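Local coordinates for putative hyaluronoglucosaminidase (Clostridium perfringens, PDB 6PWI), which probably hydrolyses terminal N-acetylhexosamine residues from glycans, as a secreted family 84 glycoside hydrolase of which this chain holds the catalytic barrel and flanking domains, at residues N305-L310 against N345-T350; D313-R318 against T353-I358; F327-K332 against K349-M354; E377-E380 against G384-A387. All blocks are in the same frame, centred on the assembly; numbering follows the deposited sequence.

Contact 1 (N305-L310 against N345-T350); sequences NNQVKL and NEYLKT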
# COMPACT_ATOMS: atom_id res chain seq x y z
N ASN A 305 15.97 28.74 -5.91
CA ASN A 305 15.13 29.89 -6.22
C ASN A 305 14.32 29.62 -7.47
O ASN A 305 13.14 29.98 -7.55
CB ASN A 305 15.97 31.15 -6.39
CG ASN A 305 16.14 31.90 -5.09
OD1 ASN A 305 15.22 31.93 -4.27
ND2 ASN A 305 17.30 32.49 -4.89
N ASN A 306 14.97 29.00 -8.46
CA ASN A 306 14.34 28.71 -9.74
C ASN A 306 13.19 27.73 -9.55
O ASN A 306 12.12 27.91 -10.13
CB ASN A 306 15.39 28.28 -10.77
CG ASN A 306 16.28 29.43 -11.17
OD1 ASN A 306 15.92 30.60 -11.01
ND2 ASN A 306 17.46 29.11 -11.70
N GLN A 307 13.42 26.71 -8.70
CA GLN A 307 12.42 25.69 -8.42
C GLN A 307 11.16 26.35 -7.86
O GLN A 307 10.06 25.99 -8.26
CB GLN A 307 13.01 24.61 -7.52
CG GLN A 307 14.05 23.74 -8.23
CD GLN A 307 14.94 22.97 -7.28
OE1 GLN A 307 14.52 22.50 -6.23
NE2 GLN A 307 16.20 22.82 -7.67
N VAL A 308 11.35 27.35 -6.99
CA VAL A 308 10.24 28.10 -6.43
C VAL A 308 9.53 28.89 -7.53
O VAL A 308 8.30 28.86 -7.62
CB VAL A 308 10.70 29.01 -5.27
CG1 VAL A 308 9.56 29.86 -4.72
CG2 VAL A 308 11.33 28.20 -4.16
N LYS A 309 10.31 29.60 -8.36
CA LYS A 309 9.78 30.38 -9.47
C LYS A 309 8.79 29.53 -10.26
O LYS A 309 7.65 29.94 -10.45
CB LYS A 309 10.93 30.92 -10.32
CG LYS A 309 10.57 31.84 -11.47
CD LYS A 309 11.79 32.61 -11.96
CE LYS A 309 11.74 33.06 -13.41
NZ LYS A 309 10.53 33.86 -13.69
N LEU A 310 9.22 28.33 -10.67
CA LEU A 310 8.38 27.46 -11.49
C LEU A 310 7.08 27.13 -10.76
O LEU A 310 6.00 27.24 -11.34
CB LEU A 310 9.14 26.19 -11.88
CG LEU A 310 8.30 25.14 -12.61
CD1 LEU A 310 7.82 25.66 -13.95
CD2 LEU A 310 9.07 23.84 -12.79
N ASN A 345 19.16 24.93 7.00
CA ASN A 345 19.58 24.52 5.67
C ASN A 345 18.98 25.46 4.63
O ASN A 345 17.77 25.66 4.61
CB ASN A 345 19.24 23.04 5.46
CG ASN A 345 19.49 22.56 4.05
OD1 ASN A 345 18.69 22.82 3.16
ND2 ASN A 345 20.60 21.86 3.85
N GLU A 346 19.84 26.05 3.78
CA GLU A 346 19.46 27.10 2.85
C GLU A 346 18.42 26.58 1.86
O GLU A 346 17.41 27.23 1.61
CB GLU A 346 20.65 27.59 2.02
CG GLU A 346 21.72 28.32 2.82
CD GLU A 346 21.42 29.75 3.23
OE1 GLU A 346 20.27 30.22 2.99
OE2 GLU A 346 22.33 30.40 3.79
N TYR A 347 18.70 25.40 1.29
CA TYR A 347 17.83 24.82 0.28
C TYR A 347 16.42 24.67 0.84
O TYR A 347 15.46 25.12 0.22
CB TYR A 347 18.40 23.51 -0.28
CG TYR A 347 17.47 22.85 -1.26
CD1 TYR A 347 17.55 23.11 -2.62
CD2 TYR A 347 16.46 22.01 -0.82
CE1 TYR A 347 16.67 22.54 -3.52
CE2 TYR A 347 15.56 21.43 -1.71
CZ TYR A 347 15.67 21.70 -3.06
OH TYR A 347 14.79 21.13 -3.94
N LEU A 348 16.29 24.05 2.03
CA LEU A 348 14.98 23.73 2.58
C LEU A 348 14.24 25.02 2.94
O LEU A 348 13.03 25.11 2.75
CB LEU A 348 15.11 22.78 3.77
CG LEU A 348 15.60 21.36 3.45
CD1 LEU A 348 15.77 20.54 4.72
CD2 LEU A 348 14.65 20.65 2.49
N LYS A 349 14.97 26.02 3.44
CA LYS A 349 14.39 27.31 3.80
C LYS A 349 13.78 27.95 2.56
O LYS A 349 12.68 28.51 2.63
CB LYS A 349 15.45 28.19 4.46
CG LYS A 349 14.98 29.51 5.05
CD LYS A 349 16.11 30.23 5.74
CE LYS A 349 16.05 31.74 5.65
NZ LYS A 349 15.25 32.33 6.75
N THR A 350 14.48 27.84 1.41
CA THR A 350 14.00 28.45 0.18
C THR A 350 12.76 27.72 -0.35
O THR A 350 11.78 28.36 -0.73
CB THR A 350 15.09 28.49 -0.89
OG1 THR A 350 16.13 29.27 -0.32
CG2 THR A 350 14.62 29.14 -2.17
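Thr350 lays its CG2 methyl against the neighbouring helix, over Val308 CG2 at 4.0 Å and beside the amide oxygen Asn305 OD1 at 3.5 Å. The two helices, 304-321 and 346-351, follow the fourth and fifth strands of a (beta/alpha)8 barrel and pack as neighbours on its outside. Their short axes run almost parallel, 16° apart, with a closest approach of 10.3 Å. Thr350 carries most of the apolar contact: its methyl faces Val308, while its hydroxyl turns back along its own helix and donates to Glu346 O. That carbonyl also accepts from Thr350 N, so the side chain is tied down at both its backbone and its hydroxyl. One turn earlier, Tyr347 reaches across with its phenol. CG stands anti to the backbone N (chi1 176°), which swings the ring out towards helix 304-321, where the hydroxyl meets the amide of the extended, buried Gln307. Tyr347 OH donates to Gln307 OE1 at 2.7 Å, in the carbonyl plane, while amide and ring planes are 55° apart and OE1 lies near the plane of the ring, at its edge. The same hydroxyl is bonded to Lys332 N, so one phenol oxygen joins helix 304-321 to the chain leaving strand 328-330. The Gln307 side chain is about 9 Å from that of Asp299, the predicted proton donor. At the start of the second helix, Asn345 is the N-cap: its OD1 accepts from Leu348 N at 2.9 Å.

Contact 2 (D313-R318 against T353-I358); sequences DLEKWR and TMPETI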
# COMPACT_ATOMS: atom_id res chain seq x y z
N ASP A 313 4.48 29.69 -10.80
CA ASP A 313 3.84 29.81 -12.10
C ASP A 313 2.88 28.64 -12.34
O ASP A 313 1.83 28.83 -12.97
CB ASP A 313 4.87 30.00 -13.22
CG ASP A 313 5.41 31.42 -13.31
OD1 ASP A 313 4.67 32.36 -12.92
OD2 ASP A 313 6.56 31.59 -13.77
N LEU A 314 3.21 27.45 -11.82
CA LEU A 314 2.36 26.29 -11.98
C LEU A 314 1.13 26.41 -11.09
O LEU A 314 0.07 25.89 -11.43
CB LEU A 314 3.14 25.01 -11.68
CG LEU A 314 4.26 24.67 -12.67
CD1 LEU A 314 4.93 23.36 -12.30
CD2 LEU A 314 3.73 24.62 -14.09
N GLU A 315 1.28 27.09 -9.95
CA GLU A 315 0.18 27.27 -9.02
C GLU A 315 -0.88 28.17 -9.64
O GLU A 315 -2.08 27.93 -9.47
CB GLU A 315 0.68 27.78 -7.66
CG GLU A 315 -0.41 28.00 -6.63
CD GLU A 315 -1.10 26.76 -6.06
OE1 GLU A 315 -0.72 25.63 -6.43
OE2 GLU A 315 -2.02 26.94 -5.23
N LYS A 316 -0.44 29.21 -10.37
CA LYS A 316 -1.35 30.12 -11.06
C LYS A 316 -2.22 29.32 -12.03
O LYS A 316 -3.44 29.46 -12.03
CB LYS A 316 -0.60 31.26 -11.74
CG LYS A 316 -0.38 32.52 -10.90
CD LYS A 316 0.28 33.68 -11.64
CE LYS A 316 1.78 33.77 -11.45
N TRP A 317 -1.57 28.47 -12.84
CA TRP A 317 -2.22 27.57 -13.78
C TRP A 317 -3.25 26.69 -13.07
O TRP A 317 -4.38 26.52 -13.53
CB TRP A 317 -1.18 26.72 -14.51
CG TRP A 317 -1.77 25.71 -15.45
CD1 TRP A 317 -2.20 25.93 -16.72
CD2 TRP A 317 -1.98 24.31 -15.18
NE1 TRP A 317 -2.69 24.77 -17.27
CE2 TRP A 317 -2.57 23.76 -16.35
CE3 TRP A 317 -1.74 23.47 -14.09
CZ2 TRP A 317 -2.90 22.41 -16.44
CZ3 TRP A 317 -2.09 22.14 -14.18
CH2 TRP A 317 -2.66 21.62 -15.34
N ARG A 318 -2.84 26.13 -11.93
CA ARG A 318 -3.65 25.15 -11.22
C ARG A 318 -4.96 25.78 -10.76
O ARG A 318 -6.01 25.13 -10.78
CB ARG A 318 -2.82 24.59 -10.07
CG ARG A 318 -3.50 23.47 -9.29
CD ARG A 318 -3.04 23.64 -7.87
NE ARG A 318 -4.17 23.26 -7.05
CZ ARG A 318 -4.49 23.84 -5.90
NH1 ARG A 318 -3.76 24.84 -5.44
NH2 ARG A 318 -5.53 23.40 -5.23
N THR A 353 9.44 28.54 0.87
CA THR A 353 8.81 29.79 0.49
C THR A 353 7.91 29.61 -0.73
O THR A 353 7.26 30.56 -1.16
CB THR A 353 9.81 30.94 0.25
OG1 THR A 353 10.52 30.67 -0.96
CG2 THR A 353 10.75 31.15 1.41
N MET A 354 7.84 28.39 -1.29
CA MET A 354 6.92 28.14 -2.38
C MET A 354 5.48 28.12 -1.85
O MET A 354 5.28 28.05 -0.64
CB MET A 354 7.27 26.87 -3.16
CG MET A 354 6.99 25.57 -2.43
SD MET A 354 7.38 24.14 -3.49
CE MET A 354 9.12 24.39 -3.80
N PRO A 355 4.44 28.26 -2.71
CA PRO A 355 3.06 28.40 -2.23
C PRO A 355 2.69 27.36 -1.19
O PRO A 355 3.07 26.20 -1.31
CB PRO A 355 2.24 28.19 -3.51
CG PRO A 355 3.12 28.74 -4.59
CD PRO A 355 4.53 28.36 -4.17
N GLU A 356 1.93 27.81 -0.18
CA GLU A 356 1.57 27.07 1.02
C GLU A 356 0.84 25.76 0.71
O GLU A 356 0.82 24.85 1.53
CB GLU A 356 0.62 27.93 1.85
CG GLU A 356 1.30 28.74 2.94
CD GLU A 356 0.30 29.22 3.98
OE1 GLU A 356 -0.47 30.17 3.67
OE2 GLU A 356 0.26 28.64 5.09
N THR A 357 0.20 25.67 -0.47
CA THR A 357 -0.68 24.56 -0.79
C THR A 357 0.12 23.32 -1.21
O THR A 357 -0.43 22.22 -1.22
CB THR A 357 -1.65 24.93 -1.91
OG1 THR A 357 -0.86 25.37 -3.03
CG2 THR A 357 -2.66 25.98 -1.51
N ILE A 358 1.39 23.51 -1.58
CA ILE A 358 2.19 22.44 -2.15
C ILE A 358 2.64 21.49 -1.04
O ILE A 358 3.13 21.93 0.00
CB ILE A 358 3.36 23.01 -2.97
CG1 ILE A 358 2.85 23.82 -4.16
CG2 ILE A 358 4.31 21.90 -3.40
CD1 ILE A 358 3.88 24.74 -4.78
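Glu315 OE2 is held by two groups: Thr357 OG1 donates to it at 2.9 Å across the contact, and Arg318 NH1, one turn along the same helix, forms a salt bridge with it at 2.7 Å. The threonine hydroxyl comes from well above the carboxylate plane (56° out of it), whereas the carboxylate carbon lies at the edge of the guanidinium, in its plane. Taken as hydrogen bonds, the contacts of Arg318 NH1 to Glu315 OE1 and OE2 are both weak, so charge attraction counts for more than bond direction. Arg318 NE also donates to Val324 O, a second hold on the guanidinium. The arginine offsets the negative charge of this buried carboxylate and the hydroxyl solvates it; together they would probably favour the ionised form. Behind its polar end, the Glu315 chain bends at chi2 (70°), and its CB and CG lie along the ring of Pro355, running the opposite way, with CB 4.0 Å from Pro355 CG. Pro355 and Thr357 belong to one type I beta turn, closed by Ile358 N to Pro355 O. The arrangement joins helix 304-321 of the (beta/alpha)8 barrel to the short loop that runs from the following helix, 346-351, into the sixth strand, 359-362.

Contact 3 (F327-K332 against K349-M354); sequences FIFVPK and KTIGTM
Strand 328-330, the fifth of the barrel, faces the C-terminal part of helix 346-351 and the type I beta turn Ile351-Met354, all within one beta-alpha-beta unit. Phe329 points from the strand into this bend and is the residue on which the second segment closes. Met354 covers one face of its ring: CE stands almost over the centre, 3.8 Å from the centroid and 7° off the normal. The sulfur SD lies over the same face at 4.3 Å from the centroid, a Met-aromatic contact. The side chain gets there by folding: CG sits between the backbone N and the carbonyl carbon (chi1 72°), and a bend at chi3 curls the methyl over the ring. Ile351 adds its CD1 at 4.0 Å from Phe329 CE2, approaching that end of the ring obliquely and crossing the phenylalanine side chain at about a right angle. Under the bend, Thr350 O accepts from both Thr353 N and Thr353 OG1, which pins the turn carrying Met354. Val295 and Ile358 also touch Phe329. The contact is thus buried and wholly apolar, held by dispersion and by the thioether methyl set against the pi cloud.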
# COMPACT_ATOMS: atom_id res chain seq x y z
N PHE A 327 -0.44 20.45 -5.81
CA PHE A 327 0.79 19.84 -6.31
C PHE A 327 1.55 19.13 -5.19
O PHE A 327 1.50 19.52 -4.02
CB PHE A 327 1.72 20.89 -6.92
CG PHE A 327 1.33 21.39 -8.29
CD1 PHE A 327 1.59 20.63 -9.42
CD2 PHE A 327 0.73 22.63 -8.45
CE1 PHE A 327 1.25 21.09 -10.68
CE2 PHE A 327 0.39 23.09 -9.71
CZ PHE A 327 0.65 22.32 -10.82
N ILE A 328 2.26 18.09 -5.60
CA ILE A 328 3.21 17.37 -4.78
C ILE A 328 4.60 17.77 -5.27
O ILE A 328 4.80 17.89 -6.47
CB ILE A 328 2.92 15.87 -4.93
CG1 ILE A 328 1.72 15.47 -4.07
CG2 ILE A 328 4.14 15.02 -4.61
CD1 ILE A 328 0.77 14.51 -4.74
N PHE A 329 5.53 18.01 -4.34
CA PHE A 329 6.89 18.39 -4.70
C PHE A 329 7.89 17.52 -3.94
O PHE A 329 7.80 17.38 -2.73
CB PHE A 329 7.10 19.89 -4.46
CG PHE A 329 8.46 20.43 -4.83
CD1 PHE A 329 8.71 20.93 -6.10
CD2 PHE A 329 9.50 20.45 -3.91
CE1 PHE A 329 9.96 21.41 -6.45
CE2 PHE A 329 10.75 20.93 -4.26
CZ PHE A 329 10.99 21.41 -5.53
N VAL A 330 8.84 16.93 -4.67
CA VAL A 330 9.86 16.11 -4.06
C VAL A 330 11.16 16.91 -4.09
O VAL A 330 11.68 17.20 -5.16
CB VAL A 330 10.02 14.75 -4.77
CG1 VAL A 330 11.20 13.96 -4.24
CG2 VAL A 330 8.76 13.92 -4.68
N PRO A 331 11.73 17.31 -2.93
CA PRO A 331 12.85 18.24 -2.92
C PRO A 331 14.16 17.53 -3.24
O PRO A 331 14.22 16.30 -3.20
CB PRO A 331 12.81 18.77 -1.48
CG PRO A 331 12.29 17.60 -0.67
CD PRO A 331 11.33 16.87 -1.58
N LYS A 332 15.20 18.31 -3.57
CA LYS A 332 16.52 17.75 -3.84
C LYS A 332 17.09 17.16 -2.55
O LYS A 332 17.73 16.11 -2.57
CB LYS A 332 17.48 18.80 -4.39
CG LYS A 332 18.86 18.26 -4.74
CD LYS A 332 19.89 19.33 -4.97
CE LYS A 332 21.14 18.79 -5.62
NZ LYS A 332 22.27 19.74 -5.49
N LYS A 349 14.97 26.02 3.44
CA LYS A 349 14.39 27.31 3.80
C LYS A 349 13.78 27.95 2.56
O LYS A 349 12.68 28.51 2.63
CB LYS A 349 15.45 28.19 4.46
CG LYS A 349 14.98 29.51 5.05
CD LYS A 349 16.11 30.23 5.74
CE LYS A 349 16.05 31.74 5.65
NZ LYS A 349 15.25 32.33 6.75
N THR A 350 14.48 27.84 1.41
CA THR A 350 14.00 28.45 0.18
C THR A 350 12.76 27.72 -0.35
O THR A 350 11.78 28.36 -0.73
CB THR A 350 15.09 28.49 -0.89
OG1 THR A 350 16.13 29.27 -0.32
CG2 THR A 350 14.62 29.14 -2.17
N ILE A 351 12.86 26.38 -0.42
CA ILE A 351 11.81 25.49 -0.86
C ILE A 351 10.53 25.78 -0.08
O ILE A 351 9.44 25.75 -0.63
CB ILE A 351 12.29 24.02 -0.72
CG1 ILE A 351 13.26 23.66 -1.84
CG2 ILE A 351 11.15 23.02 -0.64
CD1 ILE A 351 12.89 24.20 -3.21
N GLY A 352 10.69 26.13 1.20
CA GLY A 352 9.57 26.41 2.08
C GLY A 352 8.86 27.72 1.76
O GLY A 352 7.80 27.99 2.32
N THR A 353 9.44 28.54 0.87
CA THR A 353 8.81 29.79 0.49
C THR A 353 7.91 29.61 -0.73
O THR A 353 7.26 30.56 -1.16
CB THR A 353 9.81 30.94 0.25
OG1 THR A 353 10.52 30.67 -0.96
CG2 THR A 353 10.75 31.15 1.41
N MET A 354 7.84 28.39 -1.29
CA MET A 354 6.92 28.14 -2.38
C MET A 354 5.48 28.12 -1.85
O MET A 354 5.28 28.05 -0.64
CB MET A 354 7.27 26.87 -3.16
CG MET A 354 6.99 25.57 -2.43
SD MET A 354 7.38 24.14 -3.49
CE MET A 354 9.12 24.39 -3.80

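Contact 4 (E377-E380 against G384-A387); sequences EFFE and GRQA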
# COMPACT_ATOMS: atom_id res chain seq x y z
N GLU A 377 9.49 16.68 13.10
CA GLU A 377 9.81 17.91 13.82
C GLU A 377 10.92 18.65 13.08
O GLU A 377 10.89 19.87 12.95
CB GLU A 377 10.24 17.63 15.26
CG GLU A 377 9.11 17.34 16.22
CD GLU A 377 9.51 16.72 17.56
OE1 GLU A 377 10.74 16.60 17.83
OE2 GLU A 377 8.60 16.36 18.34
N PHE A 378 11.92 17.89 12.62
CA PHE A 378 13.05 18.48 11.93
C PHE A 378 12.57 19.13 10.63
O PHE A 378 12.91 20.28 10.35
CB PHE A 378 14.16 17.45 11.66
CG PHE A 378 15.24 17.99 10.75
CD1 PHE A 378 16.32 18.68 11.26
CD2 PHE A 378 15.13 17.88 9.37
CE1 PHE A 378 17.30 19.21 10.43
CE2 PHE A 378 16.10 18.42 8.54
CZ PHE A 378 17.18 19.08 9.06
N PHE A 379 11.80 18.36 9.85
CA PHE A 379 11.30 18.82 8.56
C PHE A 379 10.52 20.11 8.74
O PHE A 379 10.70 21.05 7.97
CB PHE A 379 10.43 17.75 7.89
CG PHE A 379 9.90 18.16 6.55
CD1 PHE A 379 10.55 17.80 5.38
CD2 PHE A 379 8.75 18.94 6.44
CE1 PHE A 379 10.07 18.19 4.14
CE2 PHE A 379 8.27 19.34 5.20
CZ PHE A 379 8.93 18.96 4.06
N GLU A 380 9.65 20.14 9.76
CA GLU A 380 8.78 21.28 10.00
C GLU A 380 9.62 22.51 10.36
O GLU A 380 9.37 23.60 9.84
CB GLU A 380 7.71 20.96 11.05
CG GLU A 380 6.69 22.07 11.21
CD GLU A 380 5.39 21.75 11.92
OE1 GLU A 380 5.16 20.57 12.27
OE2 GLU A 380 4.59 22.68 12.12
N GLY A 384 9.02 24.72 7.17
CA GLY A 384 7.97 25.65 7.59
C GLY A 384 6.57 25.04 7.54
O GLY A 384 5.59 25.71 7.85
N ARG A 385 6.47 23.77 7.14
CA ARG A 385 5.20 23.07 7.04
C ARG A 385 5.43 21.58 7.29
O ARG A 385 6.57 21.12 7.28
CB ARG A 385 4.57 23.30 5.66
CG ARG A 385 5.28 22.58 4.53
CD ARG A 385 4.84 23.01 3.14
NE ARG A 385 5.42 24.29 2.78
CZ ARG A 385 5.13 24.98 1.69
NH1 ARG A 385 4.25 24.51 0.82
NH2 ARG A 385 5.73 26.14 1.47
N GLN A 386 4.35 20.83 7.50
CA GLN A 386 4.47 19.41 7.78
C GLN A 386 4.81 18.64 6.51
O GLN A 386 4.47 19.07 5.40
CB GLN A 386 3.18 18.91 8.42
CG GLN A 386 2.95 19.50 9.80
CD GLN A 386 1.74 18.87 10.45
OE1 GLN A 386 0.80 18.44 9.78
NE2 GLN A 386 1.79 18.79 11.77
N ALA A 387 5.46 17.49 6.68
CA ALA A 387 5.97 16.70 5.58
C ALA A 387 4.90 15.77 5.02
O ALA A 387 3.96 15.39 5.72
CB ALA A 387 7.17 15.91 6.03
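Helix 373-383 ends and the chain doubles back along its last turns: Gly384 leaves helical geometry with positive phi (112°), and the next residues climb past the helix towards strand 387-391, with the CA atoms of Glu380 and Arg385 5.0 Å apart. Gly384 N still donates to Glu380 O at 2.9 Å. At these backbone angles a CB would collide with the carbonyl oxygen of the residue before, which suits a residue without one. Phe379 carries the apolar side. Its CG is anti to the backbone N (chi1 -179°), which sends the ring out to the returning chain, where Ala387 CB sits over one face, 3.5 Å from the centroid and towards the rim. Arg385 O comes to the edge of the same ring, in its plane, and also receives a CA-H...O contact from Glu380 CA at 3.5 Å. Glu380 and Gln386 run alongside each other in the same direction, with Glu380 OE1 3.5 Å from Gln386 CG and their flat end groups nearly perpendicular. Arg385 starts off away from the helix, and its guanidinium donates to the carbonyls of Gly352, Met354, Pro355 and Ile358. Trp362 meets Phe379 edge-to-face. The chemistry is divided accordingly: a methyl on an aromatic face and one backbone hydrogen bond close the turn, while the arginine's N-H groups are taken up by backbone carbonyls of 352-358, the bend between helix 346-351 and strand 359-362.

How the contacts relate
Contacts 1, 2 and 3 form one continuous patch of the barrel wall, built from the fourth helix (304-321), the fifth strand and helix (328-330 and 346-351) and the loop into the sixth strand. Contacts 1 and 3 are nearest, their centres 6 Å apart, and share Lys349 and Thr350; contact 2 lies 10 Å from contact 3, sharing Thr353 and Met354. Ile358 CG2 packs on Phe329 CB at 3.6 Å, and Val308 CG1 lies 3.9 Å from Met354 CA. Contact 4, on the next helix, has its centre 11 Å from that of contact 3 and is tied to 353-358 chiefly through Arg385. The predicted proton donor is closer to contacts 1 and 3, with Asp299's side chain about 10 Å from that of Phe329.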